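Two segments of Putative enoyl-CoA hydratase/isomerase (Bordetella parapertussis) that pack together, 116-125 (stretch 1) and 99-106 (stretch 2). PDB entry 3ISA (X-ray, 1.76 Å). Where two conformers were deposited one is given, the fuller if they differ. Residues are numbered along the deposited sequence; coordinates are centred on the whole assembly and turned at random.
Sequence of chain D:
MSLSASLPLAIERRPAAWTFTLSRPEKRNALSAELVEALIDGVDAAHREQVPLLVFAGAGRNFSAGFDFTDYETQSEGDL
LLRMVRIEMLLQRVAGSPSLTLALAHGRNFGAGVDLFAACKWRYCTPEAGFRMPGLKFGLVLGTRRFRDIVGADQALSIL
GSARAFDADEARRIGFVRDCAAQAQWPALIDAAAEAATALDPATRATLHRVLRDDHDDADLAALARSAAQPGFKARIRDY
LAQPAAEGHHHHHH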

ATOM      1  N   LEU D 116      -7.474   2.035  25.809  1.00 16.94           N
ATOM      2  CA  LEU D 116      -7.288   3.467  26.001  1.00 18.24           C
ATOM      3  C   LEU D 116      -5.878   3.743  26.514  1.00 18.35           C
ATOM      4  O   LEU D 116      -5.190   4.640  26.017  1.00 18.55           O
ATOM      5  CB  LEU D 116      -8.362   4.024  26.936  1.00 17.37           C
ATOM      6  CG  LEU D 116      -8.219   5.515  27.300  1.00 18.07           C
ATOM      7  CD1 LEU D 116      -8.204   6.407  26.041  1.00 15.75           C
ATOM      8  CD2 LEU D 116      -9.362   5.877  28.251  1.00 15.90           C
ATOM      9  N   PHE D 117      -5.466   2.947  27.498  1.00 18.38           N
ATOM     10  CA  PHE D 117      -4.111   2.936  28.010  1.00 18.26           C
ATOM     11  C   PHE D 117      -3.085   2.709  26.874  1.00 13.98           C
ATOM     12  O   PHE D 117      -2.128   3.489  26.737  1.00 17.29           O
ATOM     13  CB  PHE D 117      -4.018   1.834  29.084  1.00 19.93           C
ATOM     14  CG  PHE D 117      -2.715   1.803  29.817  1.00 20.88           C
ATOM     15  CD1 PHE D 117      -2.459   2.723  30.830  1.00 16.00           C
ATOM     16  CD2 PHE D 117      -1.757   0.826  29.526  1.00 23.26           C
ATOM     17  CE1 PHE D 117      -1.244   2.713  31.516  1.00 22.47           C
ATOM     18  CE2 PHE D 117      -0.549   0.791  30.218  1.00 23.39           C
ATOM     19  CZ  PHE D 117      -0.296   1.741  31.227  1.00 22.99           C
ATOM     20  N   ALA D 118      -3.323   1.681  26.047  1.00 19.29           N
ATOM     21  CA  ALA D 118      -2.453   1.326  24.900  1.00 20.87           C
ATOM     22  C   ALA D 118      -2.303   2.448  23.871  1.00 20.20           C
ATOM     23  O   ALA D 118      -1.229   2.611  23.284  1.00 18.38           O
ATOM     24  CB  ALA D 118      -2.961   0.040  24.207  1.00 19.45           C
ATOM     25  N   ALA D 119      -3.385   3.215  23.662  1.00 19.98           N
ATOM     26  CA  ALA D 119      -3.419   4.325  22.698  1.00 18.56           C
ATOM     27  C   ALA D 119      -2.475   5.471  23.090  1.00 18.97           C
ATOM     28  O   ALA D 119      -2.104   6.291  22.254  1.00 16.54           O
ATOM     29  CB  ALA D 119      -4.860   4.845  22.544  1.00 15.11           C
ATOM     30  N   CYS D 120      -2.102   5.525  24.368  1.00 16.76           N
ATOM     31  CA  CYS D 120      -1.200   6.563  24.866  1.00 18.94           C
ATOM     32  C   CYS D 120       0.257   6.182  24.658  1.00 24.17           C
ATOM     33  O   CYS D 120       0.589   5.009  24.760  1.00 21.67           O
ATOM     34  CB  CYS D 120      -1.454   6.819  26.344  1.00 18.61           C
ATOM     35  SG  CYS D 120      -3.078   7.531  26.626  1.00 19.84           S
ATOM     36  N   LYS D 121       1.105   7.176  24.377  1.00 16.28           N
ATOM     37  CA  LYS D 121       2.489   6.941  23.974  1.00 18.76           C
ATOM     38  C   LYS D 121       3.401   6.611  25.154  1.00 23.00           C
ATOM     39  O   LYS D 121       4.229   5.702  25.048  1.00 22.01           O
ATOM     40  CB  LYS D 121       3.033   8.138  23.204  1.00 18.10           C
ATOM     41  CG  LYS D 121       2.299   8.448  21.868  1.00 19.02           C
ATOM     42  CD  LYS D 121       2.527   7.336  20.820  1.00 26.54           C
ATOM     43  CE  LYS D 121       1.459   7.335  19.697  1.00 24.97           C
ATOM     44  NZ  LYS D 121       0.111   6.792  20.137  1.00 21.21           N
ATOM     45  N   TRP D 122       3.269   7.357  26.252  1.00 20.17           N
ATOM     46  CA  TRP D 122       4.013   7.067  27.495  1.00 22.89           C
ATOM     47  C   TRP D 122       3.069   6.315  28.430  1.00 25.25           C
ATOM     48  O   TRP D 122       1.983   6.804  28.762  1.00 24.77           O
ATOM     49  CB  TRP D 122       4.529   8.362  28.145  1.00 22.71           C
ATOM     50  CG  TRP D 122       5.693   9.053  27.458  1.00 24.81           C
ATOM     51  CD1 TRP D 122       6.028   9.003  26.128  1.00 36.34           C
ATOM     52  CD2 TRP D 122       6.661   9.907  28.078  1.00 30.16           C
ATOM     53  NE1 TRP D 122       7.147   9.773  25.890  1.00 38.07           N
ATOM     54  CE2 TRP D 122       7.551  10.341  27.068  1.00 40.55           C
ATOM     55  CE3 TRP D 122       6.865  10.350  29.393  1.00 29.52           C
ATOM     56  CZ2 TRP D 122       8.630  11.190  27.337  1.00 39.61           C
ATOM     57  CZ3 TRP D 122       7.945  11.192  29.658  1.00 28.83           C
ATOM     58  CH2 TRP D 122       8.798  11.611  28.631  1.00 30.04           C
ATOM     59  N   ARG D 123       3.450   5.104  28.827  1.00 19.19           N
ATOM     60  CA  ARG D 123       2.557   4.264  29.610  0.50 20.09           C
ATOM     61  C   ARG D 123       3.265   3.754  30.857  1.00 25.62           C
ATOM     62  O   ARG D 123       4.321   3.127  30.761  1.00 28.25           O
ATOM     63  CB  ARG D 123       2.050   3.084  28.769  0.50 19.55           C
ATOM     64  CG  ARG D 123       1.388   3.479  27.459  0.50 19.02           C
ATOM     65  CD  ARG D 123       1.033   2.260  26.607  0.50 15.18           C
ATOM     66  NE  ARG D 123       2.211   1.535  26.128  0.50  7.56           N
ATOM     67  CZ  ARG D 123       2.961   1.897  25.084  0.50 17.96           C
ATOM     68  NH1 ARG D 123       4.021   1.164  24.736  0.50 18.01           N
ATOM     69  NH2 ARG D 123       2.663   2.988  24.382  0.50 16.62           N
ATOM     70  N   TYR D 124       2.674   4.040  32.017  1.00 22.97           N
ATOM     71  CA  TYR D 124       3.227   3.611  33.304  1.00 26.06           C
ATOM     72  C   TYR D 124       2.128   2.946  34.111  1.00 27.81           C
ATOM     73  O   TYR D 124       0.948   3.278  33.962  1.00 23.50           O
ATOM     74  CB  TYR D 124       3.776   4.810  34.093  1.00 22.47           C
ATOM     75  CG  TYR D 124       5.010   5.453  33.502  1.00 29.56           C
ATOM     76  CD1 TYR D 124       6.290   5.022  33.869  1.00 36.73           C
ATOM     77  CD2 TYR D 124       4.906   6.511  32.600  1.00 30.58           C
ATOM     78  CE1 TYR D 124       7.429   5.617  33.337  1.00 29.89           C
ATOM     79  CE2 TYR D 124       6.033   7.109  32.058  1.00 32.79           C
ATOM     80  CZ  TYR D 124       7.292   6.660  32.434  1.00 35.85           C
ATOM     81  OH  TYR D 124       8.411   7.248  31.901  1.00 35.77           O
ATOM     82  N   CYS D 125       2.503   2.008  34.979  1.00 25.79           N
ATOM     83  CA  CYS D 125       1.525   1.453  35.902  1.00 24.04           C
ATOM     84  C   CYS D 125       2.139   1.182  37.277  1.00 28.09           C
ATOM     85  O   CYS D 125       3.358   1.169  37.415  1.00 29.16           O
ATOM     86  CB  CYS D 125       0.872   0.192  35.331  1.00 27.59           C
ATOM     87  SG  CYS D 125       1.953  -1.251  35.212  1.00 28.36           S
TER
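Stretch 2 (99-106) SLTLALAH

Stretch 2 runs as an extended strand, Leu 100 to Ala 105, beside strand 122-125 of stretch 1; the two are parallel, their axes 12° apart and 4.7 Å at closest approach. Trp 122 pairs with Leu 102, Arg 123 with Ala 103, Tyr 124 with Leu 104 and Cys 125 with Ala 105. As is usual in parallel pairing, Ala 103 uses both its backbone groups: its N donates to Trp 122 O (2.9 Å) and its O accepts from Tyr 124 N (3.1 Å). Thr 101 O takes Trp 122 N almost linearly (2.9 Å, 177°), and Ala 105 N gives to Tyr 124 O (3.0 Å). Just before the strand, Lys 121 N donates to Thr 101 OG1 (2.9 Å), with a weak second bond to Thr 101 O (3.2 Å). Thr 101 OG1 also hydrogen-bonds a water (2.6 Å to its O), which accepts from Lys 121 NZ (3.0 Å between NZ and the water O). Within stretch 1, Arg 123 NH2 satisfies Cys 120 O (2.9 Å). On one sheet face, Leu 102 CD1 lies at the edge of the Tyr 124 ring, 3.7 Å from CD2, and 3.7 Å from Trp 122 CB. On the other, the helix residue Phe 117 packs CD1 against Ala 103 CB (3.5 Å) and CE1 against Ala 105 CB (3.3 Å).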

ATOM      1  N   SER D  99      -0.835  15.839  20.294  1.00 20.00           N
ATOM      2  CA  SER D  99      -0.289  15.991  21.653  1.00 19.33           C
ATOM      3  C   SER D  99       0.514  14.752  22.012  1.00 21.90           C
ATOM      4  O   SER D  99       0.193  13.655  21.564  1.00 17.72           O
ATOM      5  CB  SER D  99      -1.404  16.113  22.685  1.00 22.14           C
ATOM      6  OG  SER D  99      -2.328  17.147  22.376  1.00 21.34           O
ATOM      7  N   LEU D 100       1.540  14.912  22.847  1.00 19.20           N
ATOM      8  CA  LEU D 100       2.102  13.753  23.552  1.00 17.07           C
ATOM      9  C   LEU D 100       0.991  13.234  24.482  1.00 21.85           C
ATOM     10  O   LEU D 100       0.192  14.021  25.008  1.00 20.00           O
ATOM     11  CB  LEU D 100       3.323  14.145  24.380  1.00 17.41           C
ATOM     12  CG  LEU D 100       4.002  13.034  25.201  1.00 20.21           C
ATOM     13  CD1 LEU D 100       4.454  11.872  24.258  1.00 23.34           C
ATOM     14  CD2 LEU D 100       5.171  13.582  25.988  1.00 20.23           C
ATOM     15  N   THR D 101       0.923  11.919  24.667  1.00 16.98           N
ATOM     16  CA  THR D 101      -0.097  11.331  25.547  1.00 14.79           C
ATOM     17  C   THR D 101       0.563  10.437  26.586  1.00 21.09           C
ATOM     18  O   THR D 101       1.515   9.705  26.272  1.00 19.00           O
ATOM     19  CB  THR D 101      -1.128  10.538  24.737  1.00 19.63           C
ATOM     20  OG1 THR D 101      -0.443   9.543  23.955  1.00 17.36           O
ATOM     21  CG2 THR D 101      -1.904  11.507  23.789  1.00 13.32           C
ATOM     22  N   LEU D 102       0.053  10.515  27.816  1.00 20.12           N
ATOM     23  CA  LEU D 102       0.577   9.778  28.953  1.00 17.81           C
ATOM     24  C   LEU D 102      -0.572   9.104  29.697  1.00 19.04           C
ATOM     25  O   LEU D 102      -1.562   9.749  30.064  1.00 18.74           O
ATOM     26  CB  LEU D 102       1.354  10.725  29.895  1.00 13.59           C
ATOM     27  CG  LEU D 102       1.737  10.254  31.319  1.00 19.71           C
ATOM     28  CD1 LEU D 102       2.706   9.105  31.251  1.00 22.56           C
ATOM     29  CD2 LEU D 102       2.360  11.379  32.131  1.00 22.64           C
ATOM     30  N   ALA D 103      -0.436   7.813  29.955  1.00 17.15           N
ATOM     31  CA  ALA D 103      -1.449   7.106  30.718  1.00 15.28           C
ATOM     32  C   ALA D 103      -0.820   6.524  31.978  1.00 19.44           C
ATOM     33  O   ALA D 103       0.323   6.078  31.956  1.00 22.39           O
ATOM     34  CB  ALA D 103      -2.089   6.027  29.893  1.00 18.05           C
ATOM     35  N   LEU D 104      -1.588   6.527  33.059  1.00 17.05           N
ATOM     36  CA  LEU D 104      -1.115   6.087  34.356  1.00 19.71           C
ATOM     37  C   LEU D 104      -2.151   5.133  34.928  1.00 22.17           C
ATOM     38  O   LEU D 104      -3.253   5.555  35.304  1.00 21.76           O
ATOM     39  CB  LEU D 104      -0.923   7.295  35.281  1.00 23.38           C
ATOM     40  CG  LEU D 104       0.098   8.359  34.862  1.00 18.44           C
ATOM     41  CD1 LEU D 104      -0.155   9.661  35.633  1.00 25.84           C
ATOM     42  CD2 LEU D 104       1.531   7.882  35.031  1.00 22.81           C
ATOM     43  N   ALA D 105      -1.820   3.840  34.929  1.00 22.14           N
ATOM     44  CA  ALA D 105      -2.778   2.796  35.299  1.00 23.06           C
ATOM     45  C   ALA D 105      -2.467   2.223  36.668  1.00 25.58           C
ATOM     46  O   ALA D 105      -1.305   2.157  37.073  1.00 22.97           O
ATOM     47  CB  ALA D 105      -2.775   1.671  34.292  1.00 27.32           C
ATOM     48  N   HIS D 106      -3.522   1.807  37.357  1.00 25.40           N
ATOM     49  CA  HIS D 106      -3.408   1.104  38.617  1.00 26.71           C
ATOM     50  C   HIS D 106      -4.583   0.152  38.696  1.00 27.47           C
ATOM     51  O   HIS D 106      -5.499   0.246  37.877  1.00 25.04           O
ATOM     52  CB  HIS D 106      -3.325   2.079  39.814  1.00 27.92           C
ATOM     53  CG  HIS D 106      -4.566   2.893  40.052  1.00 24.15           C
ATOM     54  ND1 HIS D 106      -5.010   3.857  39.175  1.00 28.76           N
ATOM     55  CD2 HIS D 106      -5.427   2.911  41.097  1.00 23.32           C
ATOM     56  CE1 HIS D 106      -6.109   4.413  39.655  1.00 25.41           C
ATOM     57  NE2 HIS D 106      -6.385   3.856  40.818  1.00 26.48           N
TER
HETATM   58  O   HOH W   1      -1.043   9.209  21.464  1.00 18.02           O